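Local coordinates for protein PKS (Streptomyces sp. CNQ431, PDB 5YDA) that probably loads acyl extender units onto the carrier protein in splenocin biosynthesis, this piece being the broadly selective acyltransferase domain of a multifunctional polyketide synthase, at residues R30-S41 with P75-S86; T169-V177 with L219-R227. All coordinates share one frame; numbering follows the deposited sequence.

Interaction 1 (R30-S41 with P75-S86)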
loop_
_atom_site.group_PDB
_atom_site.type_symbol
_atom_site.label_atom_id
_atom_site.label_comp_id
_atom_site.label_asym_id
_atom_site.label_seq_id
_atom_site.Cartn_x
_atom_site.Cartn_y
_atom_site.Cartn_z
ATOM N N ARG A 30 -13.107 -21.442 -2.775
ATOM C CA ARG A 30 -12.411 -22.474 -3.513
ATOM C C ARG A 30 -11.117 -21.996 -4.165
ATOM O O ARG A 30 -10.348 -22.837 -4.644
ATOM C CB ARG A 30 -13.345 -23.020 -4.600
ATOM C CG ARG A 30 -14.556 -23.800 -4.096
ATOM C CD ARG A 30 -15.647 -23.809 -5.153
ATOM N NE ARG A 30 -15.713 -22.531 -5.860
ATOM C CZ ARG A 30 -16.499 -22.277 -6.893
ATOM N NH1 ARG A 30 -17.316 -23.191 -7.380
ATOM N NH2 ARG A 30 -16.469 -21.069 -7.463
ATOM N N ARG A 31 -10.853 -20.690 -4.185
ATOM C CA ARG A 31 -9.727 -20.168 -4.957
ATOM C C ARG A 31 -8.395 -20.677 -4.416
ATOM O O ARG A 31 -8.133 -20.627 -3.211
ATOM C CB ARG A 31 -9.749 -18.644 -4.953
ATOM C CG ARG A 31 -8.685 -17.987 -5.818
ATOM C CD ARG A 31 -8.902 -16.465 -5.867
ATOM N NE ARG A 31 -10.124 -16.102 -6.592
ATOM C CZ ARG A 31 -11.239 -15.646 -6.018
ATOM N NH1 ARG A 31 -11.293 -15.478 -4.688
ATOM N NH2 ARG A 31 -12.298 -15.352 -6.777
ATOM N N LEU A 32 -7.550 -21.165 -5.320
ATOM C CA LEU A 32 -6.251 -21.717 -4.970
ATOM C C LEU A 32 -5.195 -21.176 -5.925
ATOM O O LEU A 32 -5.493 -20.776 -7.055
ATOM C CB LEU A 32 -6.255 -23.251 -5.024
ATOM C CG LEU A 32 -7.111 -23.950 -3.969
ATOM C CD1 LEU A 32 -7.192 -25.439 -4.274
ATOM C CD2 LEU A 32 -6.537 -23.702 -2.563
ATOM N N VAL A 33 -3.949 -21.189 -5.453
ATOM C CA VAL A 33 -2.792 -20.788 -6.240
ATOM C C VAL A 33 -2.080 -22.049 -6.709
ATOM O O VAL A 33 -1.807 -22.944 -5.902
ATOM C CB VAL A 33 -1.849 -19.902 -5.411
ATOM C CG1 VAL A 33 -0.667 -19.434 -6.249
ATOM C CG2 VAL A 33 -2.615 -18.726 -4.822
ATOM N N LEU A 34 -1.785 -22.125 -8.011
ATOM C CA LEU A 34 -1.037 -23.245 -8.578
ATOM C C LEU A 34 0.374 -22.797 -8.936
ATOM O O LEU A 34 0.539 -21.961 -9.841
ATOM C CB LEU A 34 -1.742 -23.796 -9.817
ATOM C CG LEU A 34 -3.214 -24.185 -9.663
ATOM C CD1 LEU A 34 -3.731 -24.801 -10.939
ATOM C CD2 LEU A 34 -3.408 -25.140 -8.497
ATOM N N PRO A 35 1.414 -23.320 -8.286
ATOM C CA PRO A 35 2.790 -22.936 -8.634
ATOM C C PRO A 35 3.372 -23.787 -9.750
ATOM O O PRO A 35 3.117 -24.990 -9.854
ATOM C CB PRO A 35 3.549 -23.193 -7.327
ATOM C CG PRO A 35 2.840 -24.391 -6.739
ATOM C CD PRO A 35 1.369 -24.226 -7.121
ATOM N N VAL A 36 4.179 -23.141 -10.590
ATOM C CA VAL A 36 4.886 -23.785 -11.693
ATOM C C VAL A 36 6.309 -23.252 -11.696
ATOM O O VAL A 36 6.515 -22.033 -11.678
ATOM C CB VAL A 36 4.226 -23.504 -13.058
ATOM C CG1 VAL A 36 4.899 -24.319 -14.152
ATOM C CG2 VAL A 36 2.727 -23.768 -13.018
ATOM N N SER A 37 7.290 -24.151 -11.728
ATOM C CA SER A 37 8.685 -23.742 -11.787
ATOM C C SER A 37 9.462 -24.630 -12.747
ATOM O O SER A 37 9.288 -25.851 -12.759
ATOM C CB SER A 37 9.346 -23.781 -10.405
ATOM O OG SER A 37 9.329 -25.081 -9.860
ATOM N N ALA A 38 10.323 -24.004 -13.548
ATOM C CA ALA A 38 11.177 -24.709 -14.496
ATOM C C ALA A 38 12.609 -24.222 -14.328
ATOM O O ALA A 38 12.903 -23.468 -13.399
ATOM C CB ALA A 38 10.692 -24.493 -15.934
ATOM N N ARG A 39 13.510 -24.642 -15.213
ATOM C CA ARG A 39 14.897 -24.208 -15.147
ATOM C C ARG A 39 15.232 -23.143 -16.179
ATOM O O ARG A 39 16.317 -22.561 -16.112
ATOM C CB ARG A 39 15.846 -25.401 -15.332
ATOM C CG ARG A 39 16.353 -26.028 -14.031
ATOM C CD ARG A 39 17.525 -26.995 -14.282
ATOM N NE ARG A 39 18.763 -26.308 -14.675
ATOM C CZ ARG A 39 19.664 -25.815 -13.826
ATOM N NH1 ARG A 39 19.493 -25.925 -12.512
ATOM N NH2 ARG A 39 20.751 -25.209 -14.295
ATOM N N THR A 40 14.327 -22.860 -17.112
ATOM C CA THR A 40 14.661 -22.100 -18.304
ATOM C C THR A 40 13.649 -20.983 -18.524
ATOM O O THR A 40 12.498 -21.058 -18.092
ATOM C CB THR A 40 14.731 -23.029 -19.528
ATOM O OG1 THR A 40 15.584 -24.135 -19.211
ATOM C CG2 THR A 40 15.288 -22.311 -20.765
ATOM N N SER A 41 14.114 -19.953 -19.229
ATOM C CA SER A 41 13.369 -18.748 -19.606
ATOM C C SER A 41 11.835 -18.867 -19.708
ATOM O O SER A 41 11.151 -18.018 -19.137
ATOM C CB SER A 41 13.931 -18.200 -20.934
ATOM O OG SER A 41 15.341 -18.369 -21.025
ATOM N N PRO A 75 10.125 -29.826 -7.195
ATOM C CA PRO A 75 11.009 -28.845 -6.558
ATOM C C PRO A 75 10.704 -27.431 -7.036
ATOM O O PRO A 75 10.168 -27.213 -8.126
ATOM C CB PRO A 75 12.403 -29.294 -7.006
ATOM C CG PRO A 75 12.160 -29.928 -8.348
ATOM C CD PRO A 75 10.790 -30.548 -8.295
ATOM N N ALA A 76 11.050 -26.460 -6.190
ATOM C CA ALA A 76 10.820 -25.046 -6.493
ATOM C C ALA A 76 12.039 -24.500 -7.232
ATOM O O ALA A 76 12.996 -24.012 -6.630
ATOM C CB ALA A 76 10.533 -24.268 -5.215
ATOM N N LEU A 77 11.989 -24.560 -8.559
ATOM C CA LEU A 77 13.117 -24.181 -9.397
ATOM C C LEU A 77 13.158 -22.659 -9.589
ATOM O O LEU A 77 12.367 -21.911 -9.007
ATOM C CB LEU A 77 13.047 -24.937 -10.720
ATOM C CG LEU A 77 12.854 -26.458 -10.651
ATOM C CD1 LEU A 77 12.983 -27.070 -12.033
ATOM C CD2 LEU A 77 13.846 -27.090 -9.700
ATOM N N ARG A 78 14.082 -22.187 -10.438
ATOM C CA ARG A 78 14.444 -20.770 -10.450
ATOM C C ARG A 78 13.415 -19.912 -11.177
ATOM O O ARG A 78 13.141 -18.785 -10.752
ATOM C CB ARG A 78 15.833 -20.575 -11.079
ATOM C CG ARG A 78 17.016 -20.945 -10.157
ATOM C CD ARG A 78 18.362 -20.250 -10.516
ATOM N NE ARG A 78 18.480 -19.778 -11.902
ATOM C CZ ARG A 78 18.671 -18.503 -12.249
ATOM N NH1 ARG A 78 18.778 -17.564 -11.306
ATOM N NH2 ARG A 78 18.760 -18.160 -13.537
ATOM N N HIS A 79 12.865 -20.406 -12.281
ATOM C CA HIS A 79 11.903 -19.662 -13.085
ATOM C C HIS A 79 10.495 -20.087 -12.683
ATOM O O HIS A 79 10.139 -21.262 -12.815
ATOM C CB HIS A 79 12.139 -19.909 -14.574
ATOM C CG HIS A 79 13.401 -19.296 -15.098
ATOM N ND1 HIS A 79 13.403 -18.204 -15.939
ATOM C CD2 HIS A 79 14.699 -19.625 -14.908
ATOM C CE1 HIS A 79 14.647 -17.882 -16.239
ATOM N NE2 HIS A 79 15.454 -18.729 -15.628
ATOM N N ARG A 80 9.690 -19.134 -12.207
ATOM C CA ARG A 80 8.412 -19.446 -11.581
ATOM C C ARG A 80 7.282 -18.620 -12.176
ATOM O O ARG A 80 7.478 -17.471 -12.577
ATOM C CB ARG A 80 8.452 -19.185 -10.073
ATOM C CG ARG A 80 9.618 -19.809 -9.371
ATOM C CD ARG A 80 9.576 -19.561 -7.868
ATOM N NE ARG A 80 10.572 -20.393 -7.197
ATOM C CZ ARG A 80 10.868 -20.339 -5.904
ATOM N NH1 ARG A 80 10.243 -19.479 -5.100
ATOM N NH2 ARG A 80 11.791 -21.158 -5.410
ATOM N N LEU A 81 6.088 -19.214 -12.205
ATOM C CA LEU A 81 4.849 -18.462 -12.380
ATOM C C LEU A 81 3.735 -19.173 -11.618
ATOM O O LEU A 81 3.883 -20.312 -11.176
ATOM C CB LEU A 81 4.482 -18.273 -13.861
ATOM C CG LEU A 81 4.204 -19.435 -14.822
ATOM C CD1 LEU A 81 2.855 -20.105 -14.583
ATOM C CD2 LEU A 81 4.285 -18.919 -16.254
ATOM N N THR A 82 2.612 -18.482 -11.460
ATOM C CA THR A 82 1.454 -19.059 -10.803
ATOM C C THR A 82 0.211 -18.666 -11.572
ATOM O O THR A 82 0.210 -17.692 -12.326
ATOM C CB THR A 82 1.279 -18.598 -9.346
ATOM O OG1 THR A 82 1.027 -17.184 -9.318
ATOM C CG2 THR A 82 2.494 -18.945 -8.490
ATOM N N VAL A 83 -0.850 -19.447 -11.369
ATOM C CA VAL A 83 -2.206 -19.060 -11.727
ATOM C C VAL A 83 -3.060 -19.168 -10.474
ATOM O O VAL A 83 -2.711 -19.877 -9.528
ATOM C CB VAL A 83 -2.784 -19.927 -12.869
ATOM C CG1 VAL A 83 -1.939 -19.776 -14.124
ATOM C CG2 VAL A 83 -2.863 -21.394 -12.445
ATOM N N SER A 84 -4.158 -18.423 -10.457
ATOM C CA SER A 84 -5.192 -18.534 -9.443
ATOM C C SER A 84 -6.450 -19.084 -10.097
ATOM O O SER A 84 -6.804 -18.669 -11.205
ATOM C CB SER A 84 -5.512 -17.172 -8.816
ATOM O OG SER A 84 -4.365 -16.602 -8.223
ATOM N N ALA A 85 -7.134 -19.998 -9.408
ATOM C CA ALA A 85 -8.317 -20.613 -9.990
ATOM C C ALA A 85 -9.218 -21.137 -8.883
ATOM O O ALA A 85 -8.737 -21.590 -7.841
ATOM C CB ALA A 85 -7.938 -21.753 -10.941
ATOM N N SER A 86 -10.525 -21.055 -9.114
ATOM C CA SER A 86 -11.528 -21.659 -8.252
ATOM C C SER A 86 -12.154 -22.896 -8.886
ATOM O O SER A 86 -13.108 -23.446 -8.329
ATOM C CB SER A 86 -12.616 -20.635 -7.912
ATOM O OG SER A 86 -12.072 -19.519 -7.224
HETATM O O HOH W 1 -10.621 -17.342 -8.946
#

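Interaction 2 (T169-V177 with L219-R227)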
loop_
_atom_site.group_PDB
_atom_site.type_symbol
_atom_site.label_atom_id
_atom_site.label_comp_id
_atom_site.label_asym_id
_atom_site.label_seq_id
_atom_site.Cartn_x
_atom_site.Cartn_y
_atom_site.Cartn_z
ATOM N N THR A 169 -13.376 12.419 8.214
ATOM C CA THR A 169 -12.515 11.677 9.134
ATOM C C THR A 169 -12.685 10.170 8.948
ATOM O O THR A 169 -11.697 9.424 8.877
ATOM C CB THR A 169 -12.827 12.082 10.583
ATOM O OG1 THR A 169 -12.823 13.513 10.698
ATOM C CG2 THR A 169 -11.794 11.497 11.543
ATOM N N ALA A 170 -13.934 9.715 8.828
ATOM C CA ALA A 170 -14.206 8.293 8.661
ATOM C C ALA A 170 -13.632 7.758 7.350
ATOM O O ALA A 170 -13.147 6.616 7.298
ATOM C CB ALA A 170 -15.715 8.047 8.717
ATOM N N ALA A 171 -13.707 8.554 6.272
ATOM C CA ALA A 171 -13.202 8.089 4.985
ATOM C C ALA A 171 -11.712 7.794 5.070
ATOM O O ALA A 171 -11.236 6.791 4.527
ATOM C CB ALA A 171 -13.484 9.123 3.883
ATOM N N PHE A 172 -10.955 8.653 5.758
ATOM C CA PHE A 172 -9.522 8.429 5.811
ATOM C C PHE A 172 -9.168 7.363 6.835
ATOM O O PHE A 172 -8.247 6.574 6.600
ATOM C CB PHE A 172 -8.791 9.740 6.089
ATOM C CG PHE A 172 -8.814 10.684 4.931
ATOM C CD1 PHE A 172 -8.147 10.365 3.750
ATOM C CD2 PHE A 172 -9.522 11.876 5.001
ATOM C CE1 PHE A 172 -8.173 11.227 2.663
ATOM C CE2 PHE A 172 -9.554 12.746 3.925
ATOM C CZ PHE A 172 -8.878 12.424 2.751
ATOM N N MET A 173 -9.906 7.302 7.959
ATOM C CA MET A 173 -9.683 6.215 8.912
ATOM C C MET A 173 -10.014 4.871 8.286
ATOM O O MET A 173 -9.326 3.875 8.557
ATOM C CB MET A 173 -10.496 6.442 10.187
ATOM C CG MET A 173 -10.003 7.642 11.030
ATOM S SD MET A 173 -8.232 7.549 11.436
ATOM C CE MET A 173 -8.160 5.962 12.293
ATOM N N ALA A 174 -11.036 4.826 7.415
ATOM C CA ALA A 174 -11.267 3.612 6.638
ATOM C C ALA A 174 -9.996 3.192 5.909
ATOM O O ALA A 174 -9.638 2.003 5.888
ATOM C CB ALA A 174 -12.414 3.824 5.640
ATOM N N LEU A 175 -9.285 4.156 5.314
ATOM C CA LEU A 175 -8.069 3.803 4.578
ATOM C C LEU A 175 -6.990 3.314 5.530
ATOM O O LEU A 175 -6.321 2.308 5.254
ATOM C CB LEU A 175 -7.560 4.997 3.756
ATOM C CG LEU A 175 -6.235 4.740 3.030
ATOM C CD1 LEU A 175 -6.405 3.704 1.917
ATOM C CD2 LEU A 175 -5.687 6.027 2.460
ATOM N N PHE A 176 -6.822 4.006 6.667
ATOM C CA PHE A 176 -5.800 3.605 7.628
ATOM C C PHE A 176 -6.014 2.170 8.096
ATOM O O PHE A 176 -5.079 1.364 8.098
ATOM C CB PHE A 176 -5.801 4.571 8.811
ATOM C CG PHE A 176 -4.831 4.207 9.895
ATOM C CD1 PHE A 176 -3.469 4.437 9.729
ATOM C CD2 PHE A 176 -5.278 3.631 11.079
ATOM C CE1 PHE A 176 -2.573 4.095 10.734
ATOM C CE2 PHE A 176 -4.392 3.292 12.079
ATOM C CZ PHE A 176 -3.033 3.526 11.909
ATOM N N VAL A 177 -7.258 1.814 8.427
ATOM C CA VAL A 177 -7.543 0.482 8.950
ATOM C C VAL A 177 -7.432 -0.562 7.852
ATOM O O VAL A 177 -6.953 -1.683 8.088
ATOM C CB VAL A 177 -8.925 0.468 9.634
ATOM C CG1 VAL A 177 -9.378 -0.958 9.951
ATOM C CG2 VAL A 177 -8.863 1.312 10.902
ATOM N N LEU A 219 -4.837 4.755 16.647
ATOM C CA LEU A 219 -6.135 4.987 16.016
ATOM C C LEU A 219 -6.775 6.333 16.380
ATOM O O LEU A 219 -7.063 7.118 15.467
ATOM C CB LEU A 219 -7.064 3.814 16.331
ATOM C CG LEU A 219 -6.822 2.509 15.558
ATOM C CD1 LEU A 219 -7.575 1.364 16.216
ATOM C CD2 LEU A 219 -7.258 2.662 14.096
ATOM N N PRO A 220 -6.996 6.671 17.655
ATOM C CA PRO A 220 -7.608 7.985 17.922
ATOM C C PRO A 220 -6.699 9.157 17.563
ATOM O O PRO A 220 -7.205 10.222 17.202
ATOM C CB PRO A 220 -7.924 7.946 19.433
ATOM C CG PRO A 220 -7.027 6.899 19.998
ATOM C CD PRO A 220 -6.693 5.926 18.896
ATOM N N VAL A 221 -5.378 8.990 17.625
ATOM C CA VAL A 221 -4.468 10.095 17.321
ATOM C C VAL A 221 -4.487 10.408 15.830
ATOM O O VAL A 221 -4.576 11.575 15.421
ATOM C CB VAL A 221 -3.044 9.767 17.801
ATOM C CG1 VAL A 221 -2.063 10.813 17.280
ATOM C CG2 VAL A 221 -2.997 9.700 19.325
ATOM N N VAL A 222 -4.390 9.370 14.994
ATOM C CA VAL A 222 -4.551 9.557 13.551
ATOM C C VAL A 222 -5.889 10.222 13.244
ATOM O O VAL A 222 -5.969 11.122 12.399
ATOM C CB VAL A 222 -4.406 8.202 12.828
ATOM C CG1 VAL A 222 -4.765 8.340 11.345
ATOM C CG2 VAL A 222 -2.986 7.667 13.006
ATOM N N ALA A 223 -6.956 9.822 13.946
ATOM C CA ALA A 223 -8.254 10.451 13.718
ATOM C C ALA A 223 -8.208 11.948 14.012
ATOM O O ALA A 223 -8.728 12.752 13.233
ATOM C CB ALA A 223 -9.337 9.773 14.555
ATOM N N GLU A 224 -7.595 12.348 15.138
ATOM C CA GLU A 224 -7.529 13.777 15.440
ATOM C C GLU A 224 -6.538 14.495 14.525
ATOM O O GLU A 224 -6.701 15.687 14.247
ATOM C CB GLU A 224 -7.155 14.018 16.915
ATOM C CG GLU A 224 -8.048 13.302 17.961
ATOM C CD GLU A 224 -9.554 13.642 17.862
ATOM O OE1 GLU A 224 -10.383 12.868 18.422
ATOM O OE2 GLU A 224 -9.911 14.676 17.249
ATOM N N ARG A 225 -5.499 13.803 14.059
ATOM C CA ARG A 225 -4.613 14.408 13.074
ATOM C C ARG A 225 -5.403 14.822 11.836
ATOM O O ARG A 225 -5.277 15.951 11.348
ATOM C CB ARG A 225 -3.497 13.428 12.715
ATOM C CG ARG A 225 -2.548 13.950 11.676
ATOM C CD ARG A 225 -1.492 12.904 11.375
ATOM N NE ARG A 225 -0.522 13.368 10.399
ATOM C CZ ARG A 225 -0.652 13.228 9.082
ATOM N NH1 ARG A 225 -1.715 12.622 8.582
ATOM N NH2 ARG A 225 0.298 13.685 8.267
ATOM N N ILE A 226 -6.279 13.933 11.366
ATOM C CA ILE A 226 -7.101 14.206 10.191
ATOM C C ILE A 226 -8.012 15.401 10.433
ATOM O O ILE A 226 -8.116 16.298 9.589
ATOM C CB ILE A 226 -7.896 12.943 9.816
ATOM C CG1 ILE A 226 -6.936 11.854 9.326
ATOM C CG2 ILE A 226 -9.002 13.265 8.822
ATOM C CD1 ILE A 226 -7.503 10.452 9.414
ATOM N N ARG A 227 -8.680 15.442 11.594
ATOM C CA ARG A 227 -9.580 16.564 11.872
ATOM C C ARG A 227 -8.822 17.880 11.957
ATOM O O ARG A 227 -9.308 18.912 11.478
ATOM C CB ARG A 227 -10.355 16.338 13.171
ATOM C CG ARG A 227 -11.281 15.145 13.145
ATOM C CD ARG A 227 -11.978 15.015 14.483
ATOM N NE ARG A 227 -13.059 14.043 14.406
ATOM C CZ ARG A 227 -13.166 12.994 15.202
ATOM N NH1 ARG A 227 -12.254 12.788 16.147
ATOM N NH2 ARG A 227 -14.188 12.169 15.064
#

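Interaction 1 (R30-S41 with P75-S86)
L32 to A38 pair with H79 to A85 in an antiparallel two-stranded ribbon, the strand directions 156° apart. Both lie in the CurL-like region, consistent with the linker between ketosynthase and acyltransferase in polyketide synthases. L32-A85, L34-V83, V36-L81 and A38-H79 are hydrogen-bonded pairs, and V33-S84, P35-T82 and S37-R80 the non-hydrogen-bonded ones between them. L34 N reaches V83 O almost straight, at 2.9 Å. P35, lacking an N-H, falls in a non-hydrogen-bonded pair, and the ladder runs past unbroken. At the ribbon's end the hydroxyl of S37, placed between backbone N and carbonyl carbon (chi1 61°), accepts the N-H of L77, OG to N 3.0 Å, binding the turn before the second strand to the first. R80 NE returns to L77 O at 3.0 Å, in the guanidinium plane. At the other end one water joins R31 NE (2.7 Å) to S86 OG (3.1 Å). Apolar contacts follow the L34, V36 face: V83 CG2 meets L34 CB at 3.7 Å, while V36 and L81 lie side by side, L81 CD1 against V36 CB. On the reverse face V33 CG1 leans on T82 CB at 3.8 Å. Beyond A38 the chain folds over H79, laying the T40-S41 peptide on one face of the imidazole, S41 N 3.7 Å from CE1. Helices 43-56 and 63-72 pack against the face bearing L34, V36 and A38; helix 407-420 covers the other, where W419 touches P35 and T82, E413 binds S84 OG, and R80 forms a salt bridge with D424 and a cation-pi contact with W419.

Interaction 2 (T169-V177 with L219-R227)
A single knob-into-hole contact between two helices of the acyltransferase domain centres on M173, whose side chain sits among L219, V222, A223 and I226. The axes of the two helix segments come within 9.5 Å, their directions at 138°, and no hydrogen bond crosses between them. M173 is bent at both chi2 (-54°) and chi3 (-58°), curling its thioether into the hole: SD lies 3.6 Å from V222 CG1 and equally far from I226 CD1, and the terminal CE reaches on to L219 O at 3.6 Å. The same I226 CD1 also presses on F172 CB, so this methyl is wedged between two residues of the facing helix. Farther along, L219 CD2 meets the ring of F176 at its edge, in plane, 3.6 Å from CE2, and touches V177 CG2 as well. V222 CG2 lies over one face of that ring, offset toward the rim, so F176 is met from two directions by one helix. At the start of helix 169-188, T169 crosses R227 at about a right angle: OG1 lies 3.3 Å from R227 CG, and the CG2 methyl sits over one face of the guanidinium. R227 meanwhile pairs with E224 on its own helix, NH1 to OE1 2.9 Å, and donates to A151 O. Helix 201-210 flanks the F176 and V222 side through T205, L201 and Y204, near the probable nucleophile elbow, whose S200 OG accepts a hydrogen bond from R225 NH2. L156 of helix 156-161 touches M173 and V177, while helix 135-152 reaches T169 through L152 and L219 through V147.

Overall arrangement
From the N terminus, interaction 1 comes first: its two segments are 34 residues apart at their closest ends, and their pairing closes a loop that is mostly helix, 43-56 and 63-72, into a compact unit in the CurL-like region. Interaction 2 opens later, within the acyltransferase region, where helices 169-188 and 215-231 close a second loop holding strand 195-198 and helix 201-210. The two are in series, neither nested nor crossed. The centres of interaction 1 and interaction 2 lie about 39 Å apart on opposite sides of the chain's centre, and the nearest atoms of interactions 1 and 2 are about 19 Å apart. Helix 407-420 packs on interaction 1, so the C-terminal part of the chain returns to its N-terminal ribbon.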